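Long-range contacts in indole-3-acetic acid-amido synthetase GH3.15 (Arabidopsis thaliana, PDB 6E1Q), which conjugates glutamine, and possibly cysteine, to the auxin precursor indole-3-butyric acid, and glutamine to the herbicide 2,4-DB, using ATP: residues A[518-523]-A[581-586]; A[502-507]-A[526-531]; A[432-437]-A[476-481]; A[462-467]-A[557-562]. All coordinates share one frame; numbering follows the deposited sequence.

Contact 1 (A[518-523]-A[581-586])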
loop_
_atom_site.group_PDB
_atom_site.type_symbol
_atom_site.label_atom_id
_atom_site.label_comp_id
_atom_site.label_asym_id
_atom_site.label_seq_id
_atom_site.Cartn_x
_atom_site.Cartn_y
_atom_site.Cartn_z
ATOM N N GLY A 518 -20.041 -3.489 26.419
ATOM C CA GLY A 518 -21.295 -3.041 25.836
ATOM C C GLY A 518 -22.236 -4.190 25.525
ATOM O O GLY A 518 -23.446 -4.090 25.738
ATOM N N ARG A 519 -21.695 -5.297 25.017
ATOM C CA ARG A 519 -22.540 -6.433 24.667
ATOM C C ARG A 519 -23.023 -7.158 25.915
ATOM O O ARG A 519 -24.212 -7.474 26.045
ATOM C CB ARG A 519 -21.777 -7.393 23.754
ATOM C CG ARG A 519 -21.867 -7.036 22.275
ATOM C CD ARG A 519 -23.208 -7.478 21.749
ATOM N NE ARG A 519 -23.154 -8.851 21.279
ATOM C CZ ARG A 519 -24.073 -9.773 21.542
ATOM N NH1 ARG A 519 -25.126 -9.466 22.278
ATOM N NH2 ARG A 519 -23.931 -11.003 21.064
ATOM N N LYS A 520 -22.114 -7.425 26.848
ATOM C CA LYS A 520 -22.442 -8.312 27.953
ATOM C C LYS A 520 -23.087 -7.548 29.101
ATOM O O LYS A 520 -24.126 -7.964 29.625
ATOM C CB LYS A 520 -21.181 -9.053 28.415
ATOM C CG LYS A 520 -21.319 -9.739 29.763
ATOM C CD LYS A 520 -19.967 -10.209 30.287
ATOM C CE LYS A 520 -20.136 -11.317 31.312
ATOM N NZ LYS A 520 -21.324 -12.151 30.991
ATOM N N ASN A 521 -22.510 -6.407 29.468
ATOM C CA ASN A 521 -22.969 -5.653 30.627
ATOM C C ASN A 521 -23.898 -4.503 30.250
ATOM O O ASN A 521 -25.097 -4.538 30.547
ATOM C CB ASN A 521 -21.766 -5.103 31.393
ATOM C CG ASN A 521 -22.143 -4.552 32.740
ATOM O OD1 ASN A 521 -23.322 -4.446 33.070
ATOM N ND2 ASN A 521 -21.145 -4.182 33.525
ATOM N N ASP A 522 -23.340 -3.481 29.592
ATOM C CA ASP A 522 -24.049 -2.223 29.379
ATOM C C ASP A 522 -25.392 -2.422 28.689
ATOM O O ASP A 522 -26.342 -1.681 28.956
ATOM C CB ASP A 522 -23.182 -1.282 28.553
ATOM C CG ASP A 522 -22.196 -0.516 29.388
ATOM O OD1 ASP A 522 -22.219 -0.679 30.625
ATOM O OD2 ASP A 522 -21.386 0.243 28.804
ATOM N N LYS A 523 -25.470 -3.378 27.759
ATOM C CA LYS A 523 -26.663 -3.736 26.978
ATOM C C LYS A 523 -26.939 -2.781 25.817
ATOM O O LYS A 523 -27.984 -2.905 25.165
ATOM C CB LYS A 523 -27.911 -3.834 27.870
ATOM C CG LYS A 523 -29.138 -4.476 27.241
ATOM C CD LYS A 523 -28.774 -5.749 26.506
ATOM C CE LYS A 523 -28.310 -6.811 27.484
ATOM N NZ LYS A 523 -29.458 -7.647 27.927
ATOM N N ARG A 581 -24.870 -15.829 18.165
ATOM C CA ARG A 581 -25.824 -16.398 19.108
ATOM C C ARG A 581 -25.268 -16.478 20.518
ATOM O O ARG A 581 -25.964 -16.940 21.419
ATOM C CB ARG A 581 -26.277 -17.788 18.641
ATOM C CG ARG A 581 -27.245 -17.766 17.464
ATOM C CD ARG A 581 -28.085 -16.492 17.461
ATOM N NE ARG A 581 -28.976 -16.410 16.306
ATOM C CZ ARG A 581 -29.801 -15.392 16.069
ATOM N NH1 ARG A 581 -29.848 -14.367 16.909
ATOM N NH2 ARG A 581 -30.580 -15.400 14.995
ATOM N N LYS A 582 -24.035 -16.042 20.735
ATOM C CA LYS A 582 -23.437 -16.090 22.058
ATOM C C LYS A 582 -22.945 -14.698 22.418
ATOM O O LYS A 582 -22.556 -13.915 21.548
ATOM C CB LYS A 582 -22.281 -17.110 22.117
ATOM C CG LYS A 582 -22.720 -18.564 21.904
ATOM C CD LYS A 582 -21.694 -19.349 21.091
ATOM C CE LYS A 582 -20.459 -19.700 21.903
ATOM N NZ LYS A 582 -19.308 -20.133 21.035
ATOM N N ILE A 583 -22.992 -14.386 23.706
ATOM C CA ILE A 583 -22.517 -13.090 24.182
ATOM C C ILE A 583 -21.024 -13.201 24.466
ATOM O O ILE A 583 -20.591 -14.178 25.094
ATOM C CB ILE A 583 -23.316 -12.627 25.411
ATOM C CG1 ILE A 583 -24.796 -12.506 25.054
ATOM C CG2 ILE A 583 -22.812 -11.302 25.929
ATOM C CD1 ILE A 583 -25.638 -13.666 25.525
ATOM N N PRO A 584 -20.207 -12.248 24.012
ATOM C CA PRO A 584 -18.764 -12.320 24.273
ATOM C C PRO A 584 -18.449 -12.088 25.743
ATOM O O PRO A 584 -19.222 -11.491 26.492
ATOM C CB PRO A 584 -18.184 -11.207 23.394
ATOM C CG PRO A 584 -19.314 -10.258 23.180
ATOM C CD PRO A 584 -20.567 -11.083 23.180
ATOM N N SER A 585 -17.291 -12.589 26.158
ATOM C CA SER A 585 -16.904 -12.498 27.555
ATOM C C SER A 585 -16.326 -11.123 27.877
ATOM O O SER A 585 -15.774 -10.436 27.015
ATOM C CB SER A 585 -15.898 -13.599 27.895
ATOM O OG SER A 585 -14.776 -13.541 27.027
ATOM N N TRP A 586 -16.477 -10.724 29.140
ATOM C CA TRP A 586 -15.899 -9.493 29.663
ATOM C C TRP A 586 -15.982 -9.505 31.189
ATOM O O TRP A 586 -17.014 -9.888 31.751
ATOM C CB TRP A 586 -16.613 -8.258 29.098
ATOM C CG TRP A 586 -16.000 -6.982 29.589
ATOM C CD1 TRP A 586 -14.958 -6.297 29.027
ATOM C CD2 TRP A 586 -16.358 -6.264 30.775
ATOM N NE1 TRP A 586 -14.657 -5.190 29.786
ATOM C CE2 TRP A 586 -15.499 -5.150 30.867
ATOM C CE3 TRP A 586 -17.324 -6.457 31.769
ATOM C CZ2 TRP A 586 -15.581 -4.227 31.912
ATOM C CZ3 TRP A 586 -17.403 -5.544 32.801
ATOM C CH2 TRP A 586 -16.541 -4.439 32.862
#
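R519 and P584 form the apolar centre of this contact, where the last turn of a helix meets the extended chain near the C terminus. CB of R519 rests 3.8 Å from CG of P584, and the two side chains cross at about a right angle. The arginine chain is bent at chi2 and chi3 (-78° and -88°), the second bend setting NE beside the proline ring; CD of P584 lies over one face of the guanidinium. Beside it, CG2 of I583 packs 3.6 Å from CA of K520. The aliphatic part of K520 then follows the backbone of 584-586, its CD 3.3 Å from O of W586. At the far end ND2 of N521 comes within 4.0 Å of CZ3 of W586, the amide and indole planes 43° apart.

No hydrogen bond joins the two segments. NH2 of R519 approaches O of K582 at 3.3 Å, but the angle is poor, and the main charge partner of the arginine is E508, which forms a salt bridge with NE. An alanine in place of R519 would probably leave E508 without this mate and CD of P584 without the guanidinium packed on it, though CB would keep its contact.

Helix 513-522 carries the tail that follows strand 574-579. Helix 497-510 borders the tail, with E508 and E509 against P584, while K582 pairs with E502 and meets the ring of F505.

Contact 2 (A[502-507]-A[526-531])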
loop_
_atom_site.group_PDB
_atom_site.type_symbol
_atom_site.label_atom_id
_atom_site.label_comp_id
_atom_site.label_asym_id
_atom_site.label_seq_id
_atom_site.Cartn_x
_atom_site.Cartn_y
_atom_site.Cartn_z
ATOM N N GLU A 502 -20.953 -19.082 14.517
ATOM C CA GLU A 502 -19.739 -19.078 15.329
ATOM C C GLU A 502 -18.733 -18.061 14.803
ATOM O O GLU A 502 -17.994 -17.465 15.599
ATOM C CB GLU A 502 -19.134 -20.484 15.392
ATOM C CG GLU A 502 -17.956 -20.647 16.375
ATOM C CD GLU A 502 -18.365 -20.558 17.841
ATOM O OE1 GLU A 502 -19.582 -20.470 18.114
ATOM O OE2 GLU A 502 -17.467 -20.590 18.728
ATOM N N CYS A 503 -18.707 -17.827 13.480
ATOM C CA CYS A 503 -17.874 -16.753 12.936
ATOM C C CYS A 503 -18.274 -15.408 13.531
ATOM O O CYS A 503 -17.418 -14.612 13.935
ATOM C CB CYS A 503 -17.986 -16.696 11.406
ATOM S SG CYS A 503 -17.082 -18.025 10.600
ATOM N N CYS A 504 -19.582 -15.134 13.574
ATOM C CA CYS A 504 -20.060 -13.888 14.161
ATOM C C CYS A 504 -19.522 -13.716 15.570
ATOM O O CYS A 504 -18.982 -12.659 15.923
ATOM C CB CYS A 504 -21.586 -13.866 14.182
ATOM S SG CYS A 504 -22.354 -13.703 12.592
ATOM N N PHE A 505 -19.655 -14.765 16.385
ATOM C CA PHE A 505 -19.178 -14.712 17.761
ATOM C C PHE A 505 -17.671 -14.493 17.828
ATOM O O PHE A 505 -17.181 -13.754 18.693
ATOM C CB PHE A 505 -19.546 -16.001 18.478
ATOM C CG PHE A 505 -18.884 -16.158 19.788
ATOM C CD1 PHE A 505 -19.303 -15.408 20.879
ATOM C CD2 PHE A 505 -17.832 -17.055 19.946
ATOM C CE1 PHE A 505 -18.698 -15.560 22.127
ATOM C CE2 PHE A 505 -17.209 -17.205 21.182
ATOM C CZ PHE A 505 -17.644 -16.459 22.276
ATOM N N THR A 506 -16.920 -15.131 16.927
ATOM C CA THR A 506 -15.466 -15.083 17.017
ATOM C C THR A 506 -14.950 -13.683 16.738
ATOM O O THR A 506 -13.984 -13.242 17.367
ATOM C CB THR A 506 -14.858 -16.101 16.051
ATOM O OG1 THR A 506 -15.403 -17.383 16.354
ATOM C CG2 THR A 506 -13.339 -16.168 16.185
ATOM N N VAL A 507 -15.574 -12.973 15.793
ATOM C CA VAL A 507 -15.289 -11.547 15.635
ATOM C C VAL A 507 -15.539 -10.813 16.943
ATOM O O VAL A 507 -14.692 -10.047 17.419
ATOM C CB VAL A 507 -16.139 -10.932 14.509
ATOM C CG1 VAL A 507 -15.755 -9.460 14.323
ATOM C CG2 VAL A 507 -15.960 -11.678 13.214
ATOM N N GLY A 526 -25.972 -4.482 20.271
ATOM C CA GLY A 526 -26.660 -5.697 19.904
ATOM C C GLY A 526 -25.732 -6.720 19.269
ATOM O O GLY A 526 -24.516 -6.520 19.166
ATOM N N PRO A 527 -26.301 -7.839 18.817
ATOM C CA PRO A 527 -25.469 -8.953 18.340
ATOM C C PRO A 527 -24.851 -8.659 16.981
ATOM O O PRO A 527 -25.536 -8.232 16.051
ATOM C CB PRO A 527 -26.455 -10.128 18.268
ATOM C CG PRO A 527 -27.703 -9.656 19.012
ATOM C CD PRO A 527 -27.731 -8.181 18.827
ATOM N N LEU A 528 -23.551 -8.917 16.862
ATOM C CA LEU A 528 -22.872 -8.680 15.598
ATOM C C LEU A 528 -23.489 -9.531 14.499
ATOM O O LEU A 528 -23.923 -10.666 14.723
ATOM C CB LEU A 528 -21.382 -8.981 15.709
ATOM C CG LEU A 528 -20.530 -8.715 14.459
ATOM C CD1 LEU A 528 -19.213 -8.070 14.834
ATOM C CD2 LEU A 528 -20.283 -10.013 13.689
ATOM N N GLU A 529 -23.513 -8.964 13.298
ATOM C CA GLU A 529 -24.148 -9.574 12.142
ATOM C C GLU A 529 -23.142 -9.684 11.014
ATOM O O GLU A 529 -22.443 -8.715 10.708
ATOM C CB GLU A 529 -25.346 -8.739 11.690
ATOM C CG GLU A 529 -26.022 -9.233 10.434
ATOM C CD GLU A 529 -27.346 -8.509 10.177
ATOM O OE1 GLU A 529 -27.612 -7.483 10.845
ATOM O OE2 GLU A 529 -28.117 -8.972 9.312
ATOM N N ILE A 530 -23.076 -10.854 10.388
ATOM C CA ILE A 530 -22.308 -11.042 9.169
ATOM C C ILE A 530 -23.294 -11.272 8.039
ATOM O O ILE A 530 -24.170 -12.147 8.134
ATOM C CB ILE A 530 -21.306 -12.205 9.273
ATOM C CG1 ILE A 530 -20.205 -11.875 10.283
ATOM C CG2 ILE A 530 -20.709 -12.511 7.891
ATOM C CD1 ILE A 530 -19.234 -13.026 10.539
ATOM N N LYS A 531 -23.164 -10.472 6.981
ATOM C CA LYS A 531 -23.956 -10.624 5.771
ATOM C C LYS A 531 -23.033 -11.110 4.662
ATOM O O LYS A 531 -22.003 -10.485 4.384
ATOM C CB LYS A 531 -24.647 -9.314 5.390
ATOM C CG LYS A 531 -25.633 -8.792 6.457
ATOM C CD LYS A 531 -26.086 -7.349 6.193
ATOM C CE LYS A 531 -27.587 -7.199 6.320
ATOM N NZ LYS A 531 -28.013 -5.988 7.067
#
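The backbones of C504 and L528 come closest, with CA atoms 6.1 Å apart, where helix 502-507 crosses strand 529-531 at 125° between their N-to-C directions and 8.1 Å between axes. This is helix-on-sheet packing in the C-terminal GH3 domain: helix 497-510 lies on the sheet in which strand 529-533 runs between strands 477-485 and 574-579. The contact is buried and apolar, without a hydrogen bond between the segments.

L528 and I530 supply the side facing the helix, whereas the intervening E529 points away and bonds to H477. CD1 of L528 meets CG1 of V507 at 3.8 Å, the two side chains crossing at about a right angle, while its other branch, CD2, reaches the helix backbone 3.7 Å from O of C504. CD1 of I530 lies against the helix backbone at C503 and C504, 3.7 Å from N of C504. W482 of strand 477-485 adjoins both C503 and I530, and A447 and A451 of helix 441-452 adjoin V507. I530 has CG1 anti to its carbonyl carbon (chi1 -67°), which sets that atom against the thiol of C504, 3.6 Å from SG.

Contact 3 (A[432-437]-A[476-481])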
loop_
_atom_site.group_PDB
_atom_site.type_symbol
_atom_site.label_atom_id
_atom_site.label_comp_id
_atom_site.label_asym_id
_atom_site.label_seq_id
_atom_site.Cartn_x
_atom_site.Cartn_y
_atom_site.Cartn_z
ATOM N N LEU A 432 -15.460 1.712 13.264
ATOM C CA LEU A 432 -16.829 1.466 13.694
ATOM C C LEU A 432 -17.062 2.058 15.077
ATOM O O LEU A 432 -16.198 1.968 15.954
ATOM C CB LEU A 432 -17.149 -0.037 13.712
ATOM C CG LEU A 432 -17.109 -0.733 12.357
ATOM C CD1 LEU A 432 -17.071 -2.278 12.547
ATOM C CD2 LEU A 432 -18.279 -0.283 11.492
ATOM N N SER A 433 -18.244 2.651 15.262
ATOM C CA SER A 433 -18.615 3.249 16.544
ATOM C C SER A 433 -20.130 3.383 16.607
ATOM O O SER A 433 -20.709 4.187 15.872
ATOM C CB SER A 433 -17.958 4.607 16.731
ATOM O OG SER A 433 -18.398 5.162 17.958
ATOM N N ILE A 434 -20.765 2.611 17.484
ATOM C CA ILE A 434 -22.183 2.823 17.746
ATOM C C ILE A 434 -22.378 4.026 18.662
ATOM O O ILE A 434 -23.138 4.948 18.340
ATOM C CB ILE A 434 -22.813 1.543 18.323
ATOM C CG1 ILE A 434 -22.786 0.445 17.262
ATOM C CG2 ILE A 434 -24.236 1.816 18.811
ATOM C CD1 ILE A 434 -23.127 -0.905 17.768
ATOM N N ASP A 435 -21.679 4.053 19.798
ATOM C CA ASP A 435 -21.648 5.259 20.615
ATOM C C ASP A 435 -20.259 5.440 21.213
ATOM O O ASP A 435 -19.420 6.136 20.627
ATOM C CB ASP A 435 -22.721 5.206 21.711
ATOM C CG ASP A 435 -22.509 6.248 22.806
ATOM O OD1 ASP A 435 -22.430 7.451 22.467
ATOM O OD2 ASP A 435 -22.457 5.865 23.999
ATOM N N MET A 436 -19.995 4.808 22.362
ATOM C CA MET A 436 -18.707 4.949 23.024
ATOM C C MET A 436 -17.789 3.790 22.703
ATOM O O MET A 436 -16.603 3.842 23.044
ATOM C CB MET A 436 -18.897 5.110 24.562
ATOM C CG MET A 436 -17.625 5.168 25.418
ATOM S SD MET A 436 -17.957 5.022 27.180
ATOM C CE MET A 436 -19.484 4.119 27.204
ATOM N N ASP A 437 -18.303 2.773 22.011
ATOM C CA ASP A 437 -17.439 1.807 21.356
ATOM C C ASP A 437 -16.691 2.517 20.233
ATOM O O ASP A 437 -17.286 3.277 19.457
ATOM C CB ASP A 437 -18.256 0.632 20.802
ATOM C CG ASP A 437 -19.403 1.072 19.907
ATOM O OD1 ASP A 437 -20.334 1.743 20.410
ATOM O OD2 ASP A 437 -19.372 0.737 18.703
ATOM N N GLY A 476 -28.128 -0.633 18.554
ATOM C CA GLY A 476 -27.233 -0.644 17.421
ATOM C C GLY A 476 -26.338 -1.868 17.420
ATOM O O GLY A 476 -26.083 -2.486 18.454
ATOM N N HIS A 477 -25.865 -2.238 16.228
ATOM C CA HIS A 477 -24.944 -3.365 16.117
ATOM C C HIS A 477 -24.091 -3.228 14.860
ATOM O O HIS A 477 -24.412 -2.474 13.939
ATOM C CB HIS A 477 -25.687 -4.704 16.133
ATOM C CG HIS A 477 -26.421 -5.011 14.866
ATOM N ND1 HIS A 477 -27.636 -4.440 14.551
ATOM C CD2 HIS A 477 -26.112 -5.831 13.834
ATOM C CE1 HIS A 477 -28.048 -4.903 13.384
ATOM N NE2 HIS A 477 -27.140 -5.745 12.925
ATOM N N TYR A 478 -22.980 -3.959 14.852
ATOM C CA TYR A 478 -22.084 -3.984 13.710
ATOM C C TYR A 478 -22.608 -4.924 12.639
ATOM O O TYR A 478 -23.138 -6.000 12.933
ATOM C CB TYR A 478 -20.687 -4.445 14.115
ATOM C CG TYR A 478 -19.920 -3.521 15.023
ATOM C CD1 TYR A 478 -20.432 -2.293 15.411
ATOM C CD2 TYR A 478 -18.665 -3.886 15.495
ATOM C CE1 TYR A 478 -19.711 -1.458 16.247
ATOM C CE2 TYR A 478 -17.939 -3.060 16.314
ATOM C CZ TYR A 478 -18.465 -1.852 16.695
ATOM O OH TYR A 478 -17.738 -1.036 17.525
ATOM N N VAL A 479 -22.427 -4.515 11.388
ATOM C CA VAL A 479 -22.668 -5.340 10.212
ATOM C C VAL A 479 -21.332 -5.535 9.501
ATOM O O VAL A 479 -20.698 -4.549 9.099
ATOM C CB VAL A 479 -23.684 -4.680 9.264
ATOM C CG1 VAL A 479 -23.756 -5.452 7.964
ATOM C CG2 VAL A 479 -25.055 -4.589 9.913
ATOM N N ILE A 480 -20.913 -6.790 9.325
ATOM C CA ILE A 480 -19.729 -7.119 8.527
ATOM C C ILE A 480 -20.164 -7.813 7.237
ATOM O O ILE A 480 -20.846 -8.844 7.275
ATOM C CB ILE A 480 -18.736 -7.992 9.311
ATOM C CG1 ILE A 480 -18.702 -7.578 10.780
ATOM C CG2 ILE A 480 -17.350 -7.902 8.685
ATOM C CD1 ILE A 480 -18.040 -6.243 11.037
ATOM N N TYR A 481 -19.752 -7.261 6.090
ATOM C CA TYR A 481 -20.032 -7.867 4.788
ATOM C C TYR A 481 -18.880 -8.791 4.390
ATOM O O TYR A 481 -17.733 -8.351 4.290
ATOM C CB TYR A 481 -20.243 -6.798 3.709
ATOM C CG TYR A 481 -21.381 -5.835 3.991
ATOM C CD1 TYR A 481 -22.687 -6.137 3.620
ATOM C CD2 TYR A 481 -21.145 -4.622 4.635
ATOM C CE1 TYR A 481 -23.739 -5.252 3.889
ATOM C CE2 TYR A 481 -22.183 -3.734 4.906
ATOM C CZ TYR A 481 -23.470 -4.055 4.525
ATOM O OH TYR A 481 -24.473 -3.169 4.798
#
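Y478 has CG anti to its carbonyl carbon (chi1 -67°), and D437 has CG between its backbone N and carbonyl carbon (chi1 53°). The phenol and carboxylate that these atoms carry reach toward each other, tip to tip, with their planes 42° apart. OH of Y478 donates to OD2 of D437 at 2.7 Å, using the anti lone pair of that oxygen. The same OD2 accepts the backbone N of I434 on its syn side at 2.6 Å, and OD1 takes N of D435. The carboxylate is therefore gripped by two backbone N-H groups of its own loop and by one phenol from the strand, which would tend to favour its ionised form. T439 gives the phenol oxygen a second partner.

Two aliphatic side chains pack on the tyrosine ring, one over a face and one at an edge. CD1 of L432 stands over the face in a CH-pi contact, 4.0 Å from the centroid and displaced toward the rim at CD2. CG1 of I434 comes instead to the ring edge, 3.8 Å from CE1, and its CD1 continues to the backbone of G476 and H477, 3.4 Å from C of G476. A phenylalanine in place of Y478 would probably leave OD2 of D437 without its partner from the strand, and the loop less firmly fixed.

The link 433-437 is thus a turn closed by an aspartate accepting backbone N-H groups, joined to strand 477-485, an inner strand of the mixed sheet of the C-terminal GH3 domain.

Contact 4 (A[462-467]-A[557-562])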
loop_
_atom_site.group_PDB
_atom_site.type_symbol
_atom_site.label_atom_id
_atom_site.label_comp_id
_atom_site.label_asym_id
_atom_site.label_seq_id
_atom_site.Cartn_x
_atom_site.Cartn_y
_atom_site.Cartn_z
ATOM N N LEU A 462 -12.543 -16.315 2.749
ATOM C CA LEU A 462 -13.042 -14.950 2.735
ATOM C C LEU A 462 -12.240 -14.163 1.700
ATOM O O LEU A 462 -11.014 -14.066 1.814
ATOM C CB LEU A 462 -12.927 -14.337 4.130
ATOM C CG LEU A 462 -13.331 -12.874 4.222
ATOM C CD1 LEU A 462 -14.825 -12.719 3.885
ATOM C CD2 LEU A 462 -13.005 -12.332 5.633
ATOM N N MET A 463 -12.912 -13.632 0.672
ATOM C CA MET A 463 -12.181 -12.898 -0.366
ATOM C C MET A 463 -11.977 -11.431 -0.015
ATOM O O MET A 463 -10.932 -10.860 -0.339
ATOM C CB MET A 463 -12.902 -13.005 -1.700
ATOM C CG MET A 463 -13.359 -14.430 -2.002
ATOM S SD MET A 463 -12.020 -15.569 -2.419
ATOM C CE MET A 463 -11.610 -15.043 -4.081
ATOM N N ASP A 464 -12.970 -10.789 0.598
ATOM C CA ASP A 464 -12.850 -9.391 0.998
ATOM C C ASP A 464 -13.945 -9.128 2.020
ATOM O O ASP A 464 -14.900 -9.903 2.129
ATOM C CB ASP A 464 -12.988 -8.426 -0.205
ATOM C CG ASP A 464 -12.041 -7.213 -0.114
ATOM O OD1 ASP A 464 -11.465 -6.970 0.958
ATOM O OD2 ASP A 464 -11.801 -6.550 -1.141
ATOM N N PHE A 465 -13.811 -8.024 2.754
ATOM C CA PHE A 465 -14.841 -7.631 3.704
ATOM C C PHE A 465 -14.836 -6.119 3.886
ATOM O O PHE A 465 -13.845 -5.441 3.617
ATOM C CB PHE A 465 -14.657 -8.310 5.066
ATOM C CG PHE A 465 -13.579 -7.691 5.903
ATOM C CD1 PHE A 465 -12.261 -8.112 5.776
ATOM C CD2 PHE A 465 -13.881 -6.691 6.815
ATOM C CE1 PHE A 465 -11.261 -7.550 6.551
ATOM C CE2 PHE A 465 -12.883 -6.108 7.580
ATOM C CZ PHE A 465 -11.578 -6.533 7.440
ATOM N N THR A 466 -15.976 -5.604 4.326
ATOM C CA THR A 466 -16.114 -4.250 4.857
ATOM C C THR A 466 -17.184 -4.304 5.947
ATOM O O THR A 466 -17.617 -5.387 6.345
ATOM C CB THR A 466 -16.445 -3.242 3.756
ATOM O OG1 THR A 466 -16.279 -1.913 4.270
ATOM C CG2 THR A 466 -17.859 -3.425 3.254
ATOM N N SER A 467 -17.606 -3.137 6.439
ATOM C CA SER A 467 -18.486 -3.109 7.599
ATOM C C SER A 467 -19.225 -1.776 7.680
ATOM O O SER A 467 -18.886 -0.800 7.007
ATOM C CB SER A 467 -17.698 -3.373 8.890
ATOM O OG SER A 467 -16.846 -2.292 9.217
ATOM N N THR A 557 -9.862 -1.538 -0.595
ATOM C CA THR A 557 -11.181 -1.746 -0.017
ATOM C C THR A 557 -11.263 -1.079 1.351
ATOM O O THR A 557 -10.497 -1.443 2.254
ATOM C CB THR A 557 -11.493 -3.235 0.100
ATOM O OG1 THR A 557 -11.418 -3.835 -1.203
ATOM C CG2 THR A 557 -12.897 -3.423 0.660
ATOM N N PRO A 558 -12.116 -0.076 1.537
ATOM C CA PRO A 558 -12.260 0.515 2.875
ATOM C C PRO A 558 -12.866 -0.516 3.811
ATOM O O PRO A 558 -13.757 -1.276 3.424
ATOM C CB PRO A 558 -13.212 1.693 2.646
ATOM C CG PRO A 558 -14.062 1.230 1.492
ATOM C CD PRO A 558 -13.157 0.397 0.605
ATOM N N ARG A 559 -12.373 -0.557 5.039
ATOM C CA ARG A 559 -12.848 -1.574 5.973
ATOM C C ARG A 559 -14.139 -1.187 6.688
ATOM O O ARG A 559 -14.722 -2.023 7.382
ATOM C CB ARG A 559 -11.761 -1.894 6.987
ATOM C CG ARG A 559 -10.531 -2.495 6.359
ATOM C CD ARG A 559 -10.890 -3.560 5.336
ATOM N NE ARG A 559 -9.713 -4.318 4.915
ATOM C CZ ARG A 559 -9.723 -5.282 3.995
ATOM N NH1 ARG A 559 -10.851 -5.617 3.372
ATOM N NH2 ARG A 559 -8.600 -5.922 3.705
ATOM N N SER A 560 -14.593 0.055 6.565
ATOM C CA SER A 560 -15.976 0.364 6.891
ATOM C C SER A 560 -16.468 1.436 5.933
ATOM O O SER A 560 -15.679 2.206 5.381
ATOM C CB SER A 560 -16.140 0.809 8.350
ATOM O OG SER A 560 -15.629 2.103 8.526
ATOM N N VAL A 561 -17.785 1.478 5.744
ATOM C CA VAL A 561 -18.415 2.356 4.769
ATOM C C VAL A 561 -19.503 3.162 5.468
ATOM O O VAL A 561 -20.291 2.605 6.241
ATOM C CB VAL A 561 -19.003 1.555 3.593
ATOM C CG1 VAL A 561 -19.724 2.472 2.666
ATOM C CG2 VAL A 561 -17.898 0.830 2.839
ATOM N N THR A 562 -19.532 4.475 5.209
ATOM C CA THR A 562 -20.617 5.344 5.650
ATOM C C THR A 562 -21.401 5.967 4.514
ATOM O O THR A 562 -22.556 6.351 4.731
ATOM C CB THR A 562 -20.099 6.496 6.527
ATOM O OG1 THR A 562 -18.926 7.073 5.931
ATOM C CG2 THR A 562 -19.778 5.999 7.937
HETATM O O HOH W 1 -9.585 -8.513 2.615
#
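D464 and R559 form a salt bridge between the edge strand and the loop, OD1 receiving NH1 at 2.8 Å nearly in the guanidinium plane. Carboxylate and guanidinium planes are 85° apart. NH1 also donates to the carbonyl O of F465 at 3.0 Å, again near the guanidinium plane, and water 1 accepts from NH2 and donates to OD1. NE is taken by T304 of the N-terminal domain. OD2 accepts OG1 of T557 at 2.7 Å, the hydroxyl meeting it tip to tip on the syn side but well out of the carboxylate plane. Y308 OH adds weak bonds to OD1 and to OG1 of T557, and OG of S560 is bonded to O of V431.

These bonds leave the guanidinium flat on the ring of F465, planes 3° apart and centres 4.3 Å apart. The overlap is off-centre, NH1 lying above the rim, while CD of R559 adds a CH-pi contact over the same ring.

Farther along, hydroxyls of the strand satisfy carbonyls of the loop: OG1 of T466 donates to O of P558 at 2.7 Å, and OG of S467 to O of R559 at 2.8 Å, on a lone pair in the carbonyl plane. In return, V561 N donates to O of S467, nearly along the C=O axis.

Strand 461-470 is the outermost strand of its sheet, its other flank paired with strand 477-485. The loop before helix 564-571 runs along its outer edge; R559 has its side chain about 11 Å from that of the ATP-binding T302, consistent with a junction between C-terminal and N-terminal domains.

Along the chain, contact 3 opens first at 432-437 and closes at 476-481, bringing the turn before helix 441-452 onto the sheet. Contact 4 opens inside that loop at 462-467 and closes only at 557-562, so the two cross; their strands are neighbours, probably hydrogen-bonded from Y481 N to T466 O. Contact 2 (502-507 to 526-531) is nested within contact 4 and lays a helix on the same sheet. Contact 1 opens at 518-523, inside contact 2, and closes at 581-586 beyond contact 4, crossing both. It follows contact 3 in series. G526 with G476 and E529 with H477 join contacts 2 and 3, while K582 and E502 join contacts 1 and 2.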